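Local coordinates for flagellar basal body protein (Helicobacter pylori, PDB 5NPY) that forms part of the hook of the bacterial flagellum, the short segment that probably couples the basal body rod to the filament, at residues S159-R162 with D163-I166. Numbering follows the deposited sequence.
Sequences STAR and DEDI
T160 and R162 both bind the carboxylate of D165 where the chain turns into helix 162-168. T160 OG1 donates to D165 OD2 on its syn side, somewhat off the carboxylate plane, 2.6 Å away, and R162 NH1 forms a salt bridge to D165 OD1 at 2.8 Å. With the guanidinium and carboxylate planes only 4° apart, the arginine offers its edge; bends at chi2 and chi3 curl its chain back to reach the acid. K151 adds a second salt bridge to D165 OD1, while R162 and D165 both touch P501, so this side packs against strand 499-509, and D165 is buried there.

A161 is at the N-cap position, and its O accepts the first helical bond, from D165 N at 3.2 Å; I166 N to R162 O at 3.1 Å continues the pattern. Beside R162, exposed I166 lays CD1 on R162 CG at 3.7 Å. The E164 flank is looser and exposed. There E164 folds back toward the cap, CG wedged between its own N and carbonyl carbon (chi1 54°), yet OE2 receives just a weak bond from A161 N at 3.4 Å, half of a capping box. Two cationic side chains on one carboxylate would favour ionised D165, consistent with a buried charge pinning the helix start to the preceding loop.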
loop_
_atom_site.group_PDB
_atom_site.type_symbol
_atom_site.label_atom_id
_atom_site.label_comp_id
_atom_site.label_asym_id
_atom_site.label_seq_id
_atom_site.Cartn_x
_atom_site.Cartn_y
_atom_site.Cartn_z
ATOM N N SER A 159 -2.991 -11.889 15.065
ATOM C CA SER A 159 -3.721 -11.444 13.885
ATOM C C SER A 159 -3.860 -12.546 12.836
ATOM O O SER A 159 -2.966 -13.376 12.645
ATOM C CB SER A 159 -2.994 -10.253 13.264
ATOM O OG SER A 159 -3.837 -9.526 12.391
ATOM N N THR A 160 -4.993 -12.529 12.134
ATOM C CA THR A 160 -5.184 -13.329 10.933
ATOM C C THR A 160 -5.854 -12.469 9.869
ATOM O O THR A 160 -6.270 -11.335 10.125
ATOM C CB THR A 160 -6.026 -14.591 11.188
ATOM O OG1 THR A 160 -7.287 -14.222 11.757
ATOM C CG2 THR A 160 -5.310 -15.553 12.113
ATOM N N ALA A 161 -5.957 -13.029 8.664
ATOM C CA ALA A 161 -6.578 -12.357 7.530
ATOM C C ALA A 161 -8.085 -12.576 7.545
ATOM O O ALA A 161 -8.558 -13.687 7.794
ATOM C CB ALA A 161 -5.988 -12.865 6.211
ATOM N N ARG A 162 -8.833 -11.506 7.255
ATOM C CA ARG A 162 -10.288 -11.540 7.392
ATOM C C ARG A 162 -10.931 -12.577 6.477
ATOM O O ARG A 162 -11.994 -13.116 6.808
ATOM C CB ARG A 162 -10.875 -10.155 7.108
ATOM C CG ARG A 162 -12.319 -9.991 7.549
ATOM C CD ARG A 162 -12.467 -10.165 9.057
ATOM N NE ARG A 162 -11.728 -9.155 9.812
ATOM C CZ ARG A 162 -10.607 -9.379 10.499
ATOM N NH1 ARG A 162 -10.068 -10.594 10.558
ATOM N NH2 ARG A 162 -10.024 -8.374 11.141
ATOM N N ASP A 163 -10.306 -12.865 5.329
ATOM C CA ASP A 163 -10.856 -13.850 4.400
ATOM C C ASP A 163 -10.934 -15.236 5.038
ATOM O O ASP A 163 -11.987 -15.883 5.014
ATOM C CB ASP A 163 -10.014 -13.894 3.121
ATOM C CG ASP A 163 -10.228 -12.680 2.232
ATOM O OD1 ASP A 163 -11.335 -12.098 2.265
ATOM O OD2 ASP A 163 -9.291 -12.313 1.489
ATOM N N GLU A 164 -9.822 -15.707 5.619
ATOM C CA GLU A 164 -9.808 -17.040 6.217
ATOM C C GLU A 164 -10.623 -17.092 7.508
ATOM O O GLU A 164 -11.200 -18.139 7.826
ATOM C CB GLU A 164 -8.366 -17.507 6.458
ATOM C CG GLU A 164 -7.492 -16.554 7.280
ATOM C CD GLU A 164 -5.994 -16.664 6.948
ATOM O OE1 GLU A 164 -5.658 -17.194 5.864
ATOM O OE2 GLU A 164 -5.153 -16.214 7.769
ATOM N N ASP A 165 -10.693 -15.981 8.256
ATOM C CA ASP A 165 -11.584 -15.926 9.413
ATOM C C ASP A 165 -13.013 -16.254 9.008
ATOM O O ASP A 165 -13.642 -17.156 9.575
ATOM C CB ASP A 165 -11.532 -14.547 10.075
ATOM C CG ASP A 165 -10.312 -14.362 10.955
ATOM O OD1 ASP A 165 -10.098 -13.233 11.461
ATOM O OD2 ASP A 165 -9.555 -15.343 11.132
ATOM N N ILE A 166 -13.522 -15.543 7.997
ATOM C CA ILE A 166 -14.918 -15.669 7.582
ATOM C C ILE A 166 -15.244 -17.102 7.177
ATOM O O ILE A 166 -16.348 -17.598 7.435
ATOM C CB ILE A 166 -15.207 -14.670 6.447
ATOM C CG1 ILE A 166 -15.452 -13.279 7.036
ATOM C CG2 ILE A 166 -16.375 -15.132 5.587
ATOM C CD1 ILE A 166 -14.954 -12.147 6.174
#